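Local coordinates for protein aldehyde dehydrogenase (Burkholderia vietnamiensis, PDB 5KF0) that probably oxidises aldehydes to carboxylic acids using a nicotinamide dinucleotide cofactor, and is held here with NADPH bound, at residues H170-A175 with F182-A187; F230-F235 with E472-P477. All coordinates share one frame; numbering follows the deposited sequence. Where two conformers were deposited one is given.

Interaction 1: residues H170-A175 with F182-A187; sequences HKVAPA and FVLKPA. With NDP (NADPH dihydro-nicotinamide-adenine-dinucleotide phosphate), chain E.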
loop_
_atom_site.group_PDB
_atom_site.type_symbol
_atom_site.label_atom_id
_atom_site.label_comp_id
_atom_site.label_asym_id
_atom_site.label_seq_id
_atom_site.Cartn_x
_atom_site.Cartn_y
_atom_site.Cartn_z
ATOM N N HIS A 170 -16.104 -5.524 -17.220
ATOM C CA HIS A 170 -14.931 -4.793 -16.755
ATOM C C HIS A 170 -15.164 -3.292 -16.682
ATOM O O HIS A 170 -14.300 -2.585 -16.153
ATOM C CB HIS A 170 -13.716 -5.128 -17.641
ATOM C CG HIS A 170 -12.969 -6.334 -17.161
ATOM N ND1 HIS A 170 -12.206 -6.318 -16.011
ATOM C CD2 HIS A 170 -12.917 -7.607 -17.631
ATOM C CE1 HIS A 170 -11.703 -7.523 -15.801
ATOM N NE2 HIS A 170 -12.116 -8.322 -16.771
ATOM N N LYS A 171 -16.300 -2.792 -17.169
ATOM C CA LYS A 171 -16.702 -1.408 -16.945
ATOM C C LYS A 171 -17.848 -1.292 -15.952
ATOM O O LYS A 171 -17.775 -0.492 -15.014
ATOM C CB LYS A 171 -17.092 -0.748 -18.279
ATOM C CG LYS A 171 -15.982 -0.872 -19.350
ATOM C CD LYS A 171 -16.326 -0.086 -20.624
ATOM C CE LYS A 171 -15.361 -0.457 -21.763
ATOM N NZ LYS A 171 -13.939 -0.092 -21.443
ATOM N N VAL A 172 -18.888 -2.111 -16.131
ATOM C CA VAL A 172 -20.083 -2.062 -15.287
ATOM C C VAL A 172 -19.741 -2.393 -13.841
ATOM O O VAL A 172 -20.171 -1.699 -12.910
ATOM C CB VAL A 172 -21.149 -3.025 -15.836
ATOM C CG1 VAL A 172 -22.297 -3.197 -14.839
ATOM C CG2 VAL A 172 -21.668 -2.531 -17.187
ATOM N N ALA A 173 -19.024 -3.504 -13.622
ATOM C CA ALA A 173 -18.813 -3.954 -12.247
ATOM C C ALA A 173 -17.979 -2.961 -11.444
ATOM O O ALA A 173 -18.366 -2.645 -10.304
ATOM C CB ALA A 173 -18.199 -5.358 -12.240
ATOM N N PRO A 174 -16.868 -2.427 -11.953
ATOM C CA PRO A 174 -16.142 -1.398 -11.181
ATOM C C PRO A 174 -16.931 -0.116 -11.018
ATOM O O PRO A 174 -16.805 0.549 -9.977
ATOM C CB PRO A 174 -14.861 -1.155 -11.989
ATOM C CG PRO A 174 -14.862 -2.122 -13.111
ATOM C CD PRO A 174 -16.168 -2.817 -13.196
ATOM N N ALA A 175 -17.750 0.254 -12.006
ATOM C CA ALA A 175 -18.568 1.449 -11.852
ATOM C C ALA A 175 -19.502 1.309 -10.661
ATOM O O ALA A 175 -19.660 2.249 -9.874
ATOM C CB ALA A 175 -19.365 1.715 -13.131
ATOM N N PHE A 182 -23.797 5.068 -14.914
ATOM C CA PHE A 182 -23.167 4.834 -16.209
ATOM C C PHE A 182 -24.225 4.594 -17.276
ATOM O O PHE A 182 -25.344 4.154 -16.993
ATOM C CB PHE A 182 -22.196 3.640 -16.165
ATOM C CG PHE A 182 -22.873 2.317 -15.946
ATOM C CD1 PHE A 182 -23.358 1.582 -17.029
ATOM C CD2 PHE A 182 -23.038 1.809 -14.657
ATOM C CE1 PHE A 182 -23.995 0.360 -16.835
ATOM C CE2 PHE A 182 -23.673 0.582 -14.446
ATOM C CZ PHE A 182 -24.161 -0.140 -15.536
ATOM N N VAL A 183 -23.826 4.837 -18.522
ATOM C CA VAL A 183 -24.617 4.507 -19.699
ATOM C C VAL A 183 -23.730 3.637 -20.578
ATOM O O VAL A 183 -22.655 4.079 -20.997
ATOM C CB VAL A 183 -25.075 5.761 -20.466
ATOM C CG1 VAL A 183 -25.985 5.359 -21.640
ATOM C CG2 VAL A 183 -25.822 6.749 -19.528
ATOM N N LEU A 184 -24.169 2.405 -20.841
ATOM C CA LEU A 184 -23.401 1.432 -21.614
ATOM C C LEU A 184 -24.017 1.275 -22.998
ATOM O O LEU A 184 -25.225 1.046 -23.121
ATOM C CB LEU A 184 -23.374 0.069 -20.908
ATOM C CG LEU A 184 -22.824 -1.118 -21.724
ATOM C CD1 LEU A 184 -21.333 -0.945 -22.028
ATOM C CD2 LEU A 184 -23.075 -2.455 -21.006
ATOM N N LYS A 185 -23.187 1.408 -24.028
ATOM C CA LYS A 185 -23.581 1.102 -25.401
ATOM C C LYS A 185 -22.867 -0.170 -25.827
ATOM O O LYS A 185 -21.655 -0.139 -26.100
ATOM C CB LYS A 185 -23.228 2.246 -26.355
ATOM C CG LYS A 185 -23.902 2.086 -27.726
ATOM C CD LYS A 185 -23.140 2.808 -28.844
ATOM C CE LYS A 185 -21.994 1.934 -29.368
ATOM N NZ LYS A 185 -22.545 0.688 -30.016
ATOM N N PRO A 186 -23.548 -1.304 -25.888
ATOM C CA PRO A 186 -22.906 -2.527 -26.363
ATOM C C PRO A 186 -22.753 -2.485 -27.876
ATOM O O PRO A 186 -23.308 -1.623 -28.560
ATOM C CB PRO A 186 -23.893 -3.623 -25.935
ATOM C CG PRO A 186 -25.244 -2.932 -26.090
ATOM C CD PRO A 186 -24.995 -1.488 -25.653
ATOM N N ALA A 187 -22.002 -3.454 -28.394
ATOM C CA ALA A 187 -21.904 -3.610 -29.841
ATOM C C ALA A 187 -23.254 -4.022 -30.424
ATOM O O ALA A 187 -23.942 -4.894 -29.884
ATOM C CB ALA A 187 -20.849 -4.659 -30.195
HETATM P PA NDP E . -15.198 -1.617 -33.150
HETATM O O1A NDP E . -14.176 -0.553 -32.930
HETATM O O2A NDP E . -15.588 -1.765 -34.621
HETATM O O5B NDP E . -16.515 -1.373 -32.293
HETATM C C5B NDP E . -16.377 -1.362 -30.850
HETATM C C4B NDP E . -17.515 -0.573 -30.261
HETATM O O4B NDP E . -17.365 0.822 -30.607
HETATM C C3B NDP E . -18.910 -0.979 -30.757
HETATM O O3B NDP E . -19.870 -0.819 -29.715
HETATM C C2B NDP E . -19.160 0.054 -31.856
HETATM O O2B NDP E . -20.551 0.299 -32.146
HETATM C C1B NDP E . -18.573 1.277 -31.176
HETATM N N9A NDP E . -18.279 2.385 -32.077
HETATM C C8A NDP E . -17.604 2.365 -33.269
HETATM N N7A NDP E . -17.451 3.550 -33.813
HETATM C C5A NDP E . -18.072 4.406 -32.918
HETATM C C6A NDP E . -18.251 5.803 -32.905
HETATM N N6A NDP E . -17.830 6.620 -33.879
HETATM N N1A NDP E . -18.901 6.342 -31.849
HETATM C C2A NDP E . -19.345 5.535 -30.883
HETATM N N3A NDP E . -19.242 4.206 -30.788
HETATM C C4A NDP E . -18.591 3.702 -31.845
HETATM O O3 NDP E . -14.632 -2.996 -32.601
HETATM P PN NDP E . -15.186 -4.487 -32.641
HETATM O O1N NDP E . -16.531 -4.539 -32.015
HETATM O O2N NDP E . -15.098 -4.955 -34.071
HETATM O O5D NDP E . -14.179 -5.309 -31.733
HETATM C C5D NDP E . -12.876 -5.753 -32.145
HETATM C C4D NDP E . -11.846 -4.760 -31.668
HETATM O O4D NDP E . -11.916 -4.629 -30.223
HETATM C C3D NDP E . -10.415 -5.191 -31.998
HETATM O O3D NDP E . -9.608 -4.114 -32.460
HETATM C C2D NDP E . -9.931 -5.751 -30.662
HETATM O O2D NDP E . -8.522 -5.799 -30.469
HETATM C C1D NDP E . -10.618 -4.806 -29.686
HETATM N N1N NDP E . -10.667 -5.450 -28.379
HETATM C C2N NDP E . -10.008 -4.923 -27.294
HETATM C C3N NDP E . -9.901 -5.577 -26.120
HETATM C C7N NDP E . -9.262 -4.967 -24.923
HETATM O O7N NDP E . -9.707 -5.275 -23.808
HETATM N N7N NDP E . -8.203 -4.177 -25.085
HETATM C C4N NDP E . -10.403 -6.972 -25.999
HETATM C C5N NDP E . -11.366 -7.293 -27.092
HETATM C C6N NDP E . -11.400 -6.588 -28.207
HETATM P P2B NDP E . -21.366 -0.616 -33.237
HETATM O O1X NDP E . -20.494 -1.750 -33.626
HETATM O O2X NDP E . -22.636 -0.950 -32.512
HETATM O O3X NDP E . -21.681 0.296 -34.405
#
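Val172, on helix 164-178, sets both its methyls against the far end of the Phe182 ring on strand 182-185. CG1 comes within 3.6 Å of Phe182 CZ, while CG2 rests 3.7 Å from Phe182 CE1, and both branches of the fork lie on one side of the ring, near its CZ end. The two side chains cross obliquely. Phe182 gets there with CG lying between its backbone N and carbonyl carbon (chi1 67°), which lays the ring under the helix. A beta-branched valine suits the helix face because its two short branches are both placed close to the backbone. One turn away, Ala175 CB reaches Phe182 CD2 at 4.0 Å, its small side chain letting the helix pass near the start of the strand, and Phe157 of the adjacent strand 155-158 also meets the ring. Packing is looser toward Leu184, whose CD2 lies 4.1 Å from Val172 CG2 and which also packs on Phe157. Past Leu184 the strand turns to polar work. Lys185, its chain bent at chi3 and chi4, brings NZ to the ribose and phosphate of NADPH: 2.9 Å to NDP O2B and 3.0 Å to NDP O2X, with a further hydrogen bond to NDP O3B. The same NZ donates to Pro186 O at 2.8 Å, arriving 40° above the carbonyl plane, and to Ala216 O. Its three N-H must be shared among these five oxygens, so some bonds are bifurcated. A lysine suits this place, since its ammonium can answer several oxygens at once and probably offsets the charge of the 2'-phosphate. The axes of 170-175 and 182-185 run nearly antiparallel (169°), as expected for the second half of the beta-alpha-beta crossover 155-158, 164-178, 182-185 in the Rossmann-like cofactor-binding domain of aldehyde dehydrogenases.

Interaction 2: residues F230-F235 with E472-P477; sequences FRLLSF and EDMTEP. With NDP (NADPH dihydro-nicotinamide-adenine-dinucleotide phosphate), chain E.
Leu232 overlaps the root of the Met474 side chain, its CD2 methyl lying 3.7 Å from Met474 CG. The leucine, with CG anti to its backbone N (chi1 167°), leans out of the strand toward the C-terminal end of helix 467-473 and the residue after it; the same methyl lies 4.1 Å from the carbonyl oxygen of Asp473. Met474 is the first residue to leave the helical path, and its chain, extended beyond CG, carries SD and CE away from the leucine. Such a long, unbranched side chain suits a junction where it threads between several apolar neighbours. The contact is small, burying 119 Å² in all. Farther along the strand, Phe235 turns its ring to the cofactor, with CE1 3.2 Å from NDP O4B, which sits at the ring edge near its plane. Leu232 also packs on Lys253 and Val255 of strand 253-257, while Met474 reaches Phe157 of strand 155-158 and Pro174 and Ala175 of helix 164-178. Beyond Met474 the chain enters strand 475-483, where Glu476 forms a salt bridge with Arg464 of a neighbouring subunit. The contact thus joins strand 232-236 of the six-stranded sheet to the turn between helix 467-473 and strand 475-483.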
loop_
_atom_site.group_PDB
_atom_site.type_symbol
_atom_site.label_atom_id
_atom_site.label_comp_id
_atom_site.label_asym_id
_atom_site.label_seq_id
_atom_site.Cartn_x
_atom_site.Cartn_y
_atom_site.Cartn_z
ATOM N N PHE A 230 -20.900 13.581 -19.272
ATOM C CA PHE A 230 -20.069 12.427 -18.971
ATOM C C PHE A 230 -18.707 12.910 -18.485
ATOM O O PHE A 230 -18.089 13.764 -19.128
ATOM C CB PHE A 230 -19.869 11.565 -20.220
ATOM C CG PHE A 230 -21.047 10.695 -20.609
ATOM C CD1 PHE A 230 -21.588 9.772 -19.725
ATOM C CD2 PHE A 230 -21.536 10.734 -21.917
ATOM C CE1 PHE A 230 -22.624 8.929 -20.125
ATOM C CE2 PHE A 230 -22.577 9.905 -22.317
ATOM C CZ PHE A 230 -23.131 9.006 -21.419
ATOM N N ARG A 231 -18.220 12.345 -17.377
ATOM C CA ARG A 231 -16.908 12.714 -16.846
ATOM C C ARG A 231 -15.807 11.743 -17.251
ATOM O O ARG A 231 -14.622 12.064 -17.085
ATOM C CB ARG A 231 -16.968 12.812 -15.320
ATOM C CG ARG A 231 -18.141 13.647 -14.809
ATOM C CD ARG A 231 -18.132 15.067 -15.353
ATOM N NE ARG A 231 -17.221 15.934 -14.610
ATOM C CZ ARG A 231 -17.564 16.632 -13.528
ATOM N NH1 ARG A 231 -18.803 16.576 -13.059
ATOM N NH2 ARG A 231 -16.665 17.386 -12.910
ATOM N N LEU A 232 -16.173 10.586 -17.797
ATOM C CA LEU A 232 -15.245 9.561 -18.245
ATOM C C LEU A 232 -15.858 8.875 -19.450
ATOM O O LEU A 232 -17.055 8.570 -19.440
ATOM C CB LEU A 232 -14.970 8.525 -17.148
ATOM C CG LEU A 232 -14.268 7.241 -17.601
ATOM C CD1 LEU A 232 -12.824 7.530 -18.021
ATOM C CD2 LEU A 232 -14.311 6.171 -16.509
ATOM N N LEU A 233 -15.053 8.681 -20.489
ATOM C CA LEU A 233 -15.365 7.762 -21.577
ATOM C C LEU A 233 -14.400 6.597 -21.455
ATOM O O LEU A 233 -13.182 6.801 -21.453
ATOM C CB LEU A 233 -15.221 8.428 -22.946
ATOM C CG LEU A 233 -15.129 7.452 -24.132
ATOM C CD1 LEU A 233 -16.464 6.738 -24.376
ATOM C CD2 LEU A 233 -14.683 8.171 -25.403
ATOM N N SER A 234 -14.930 5.386 -21.321
ATOM C CA SER A 234 -14.091 4.192 -21.309
ATOM C C SER A 234 -14.527 3.324 -22.481
ATOM O O SER A 234 -15.656 2.823 -22.506
ATOM C CB SER A 234 -14.185 3.455 -19.972
ATOM O OG SER A 234 -13.393 2.277 -19.991
ATOM N N PHE A 235 -13.626 3.174 -23.450
ATOM C CA PHE A 235 -13.905 2.569 -24.745
ATOM C C PHE A 235 -13.071 1.311 -24.906
ATOM O O PHE A 235 -11.849 1.343 -24.714
ATOM C CB PHE A 235 -13.594 3.561 -25.879
ATOM C CG PHE A 235 -13.622 2.933 -27.258
ATOM C CD1 PHE A 235 -14.799 2.890 -27.985
ATOM C CD2 PHE A 235 -12.470 2.371 -27.810
ATOM C CE1 PHE A 235 -14.833 2.299 -29.248
ATOM C CE2 PHE A 235 -12.495 1.776 -29.067
ATOM C CZ PHE A 235 -13.682 1.743 -29.788
ATOM N N GLU A 472 -9.846 3.096 -9.926
ATOM C CA GLU A 472 -9.016 4.298 -9.872
ATOM C C GLU A 472 -9.426 5.300 -10.943
ATOM O O GLU A 472 -9.531 6.505 -10.673
ATOM C CB GLU A 472 -7.534 3.935 -10.016
ATOM C CG GLU A 472 -6.630 5.125 -9.778
ATOM C CD GLU A 472 -5.165 4.842 -10.003
ATOM O OE1 GLU A 472 -4.825 3.727 -10.456
ATOM O OE2 GLU A 472 -4.353 5.751 -9.724
ATOM N N ASP A 473 -9.673 4.828 -12.173
ATOM C CA ASP A 473 -10.055 5.755 -13.234
ATOM C C ASP A 473 -11.463 6.303 -13.041
ATOM O O ASP A 473 -11.763 7.406 -13.512
ATOM C CB ASP A 473 -9.956 5.075 -14.602
ATOM C CG ASP A 473 -8.529 4.946 -15.082
ATOM O OD1 ASP A 473 -7.688 5.774 -14.682
ATOM O OD2 ASP A 473 -8.249 4.017 -15.856
ATOM N N MET A 474 -12.336 5.553 -12.377
ATOM C CA MET A 474 -13.718 5.952 -12.164
ATOM C C MET A 474 -13.904 6.738 -10.879
ATOM O O MET A 474 -15.045 6.969 -10.462
ATOM C CB MET A 474 -14.620 4.719 -12.159
ATOM C CG MET A 474 -14.610 4.006 -13.500
ATOM S SD MET A 474 -15.562 2.480 -13.495
ATOM C CE MET A 474 -15.025 1.842 -15.078
ATOM N N THR A 475 -12.813 7.167 -10.251
ATOM C CA THR A 475 -12.906 7.992 -9.058
ATOM C C THR A 475 -11.933 9.155 -9.164
ATOM O O THR A 475 -10.920 9.084 -9.873
ATOM C CB THR A 475 -12.601 7.194 -7.774
ATOM O OG1 THR A 475 -11.342 6.515 -7.900
ATOM C CG2 THR A 475 -13.700 6.175 -7.477
ATOM N N GLU A 476 -12.263 10.232 -8.443
ATOM C CA GLU A 476 -11.348 11.342 -8.233
ATOM C C GLU A 476 -10.849 11.302 -6.807
ATOM O O GLU A 476 -11.664 11.176 -5.890
ATOM C CB GLU A 476 -12.033 12.692 -8.481
ATOM C CG GLU A 476 -12.202 13.052 -9.962
ATOM C CD GLU A 476 -10.920 13.548 -10.592
ATOM O OE1 GLU A 476 -10.937 13.874 -11.799
ATOM O OE2 GLU A 476 -9.890 13.614 -9.886
ATOM N N PRO A 477 -9.551 11.438 -6.556
ATOM C CA PRO A 477 -9.111 11.620 -5.169
ATOM C C PRO A 477 -9.617 12.950 -4.633
ATOM O O PRO A 477 -9.632 13.965 -5.339
ATOM C CB PRO A 477 -7.579 11.604 -5.261
ATOM C CG PRO A 477 -7.268 11.929 -6.670
ATOM C CD PRO A 477 -8.440 11.483 -7.517
HETATM P PA NDP E . -15.198 -1.617 -33.150
HETATM O O1A NDP E . -14.176 -0.553 -32.930
HETATM O O2A NDP E . -15.588 -1.765 -34.621
HETATM O O5B NDP E . -16.515 -1.373 -32.293
HETATM C C5B NDP E . -16.377 -1.362 -30.850
HETATM C C4B NDP E . -17.515 -0.573 -30.261
HETATM O O4B NDP E . -17.365 0.822 -30.607
HETATM C C3B NDP E . -18.910 -0.979 -30.757
HETATM O O3B NDP E . -19.870 -0.819 -29.715
HETATM C C2B NDP E . -19.160 0.054 -31.856
HETATM O O2B NDP E . -20.551 0.299 -32.146
HETATM C C1B NDP E . -18.573 1.277 -31.176
HETATM N N9A NDP E . -18.279 2.385 -32.077
HETATM C C8A NDP E . -17.604 2.365 -33.269
HETATM N N7A NDP E . -17.451 3.550 -33.813
HETATM C C5A NDP E . -18.072 4.406 -32.918
HETATM C C6A NDP E . -18.251 5.803 -32.905
HETATM N N6A NDP E . -17.830 6.620 -33.879
HETATM N N1A NDP E . -18.901 6.342 -31.849
HETATM C C2A NDP E . -19.345 5.535 -30.883
HETATM N N3A NDP E . -19.242 4.206 -30.788
HETATM C C4A NDP E . -18.591 3.702 -31.845
HETATM O O3 NDP E . -14.632 -2.996 -32.601
HETATM P PN NDP E . -15.186 -4.487 -32.641
HETATM O O1N NDP E . -16.531 -4.539 -32.015
HETATM O O2N NDP E . -15.098 -4.955 -34.071
HETATM O O5D NDP E . -14.179 -5.309 -31.733
HETATM C C5D NDP E . -12.876 -5.753 -32.145
HETATM C C4D NDP E . -11.846 -4.760 -31.668
HETATM O O4D NDP E . -11.916 -4.629 -30.223
HETATM C C3D NDP E . -10.415 -5.191 -31.998
HETATM O O3D NDP E . -9.608 -4.114 -32.460
HETATM C C2D NDP E . -9.931 -5.751 -30.662
HETATM O O2D NDP E . -8.522 -5.799 -30.469
HETATM C C1D NDP E . -10.618 -4.806 -29.686
HETATM N N1N NDP E . -10.667 -5.450 -28.379
HETATM C C2N NDP E . -10.008 -4.923 -27.294
HETATM C C3N NDP E . -9.901 -5.577 -26.120
HETATM C C7N NDP E . -9.262 -4.967 -24.923
HETATM O O7N NDP E . -9.707 -5.275 -23.808
HETATM N N7N NDP E . -8.203 -4.177 -25.085
HETATM C C4N NDP E . -10.403 -6.972 -25.999
HETATM C C5N NDP E . -11.366 -7.293 -27.092
HETATM C C6N NDP E . -11.400 -6.588 -28.207
HETATM P P2B NDP E . -21.366 -0.616 -33.237
HETATM O O1X NDP E . -20.494 -1.750 -33.626
HETATM O O2X NDP E . -22.636 -0.950 -32.512
HETATM O O3X NDP E . -21.681 0.296 -34.405
#

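Interactions 1 and 2 have centres about 12 Å apart and share one apolar layer over the cofactor-binding sheet. Helix 164-178 links them: Met474 SD packs 3.5 Å from Ala175 N, and Met474 CE lies 3.6 Å from Lys171 O. A polar tie runs beside this packing, a probable hydrogen bond of 2.8 Å between Lys171 NZ and Ser234 OG; Lys171 also forms a salt bridge with Glu465. Each contact extends to NADPH at the C-terminal end of its strand, 182-187 through the 2'-phosphate and ribose, 230-235 through the ring of Phe235 beside the same ribose. Strands 182-185 and 232-236, with strand 155-158 between them, therefore approach one ligand from a shared scaffold.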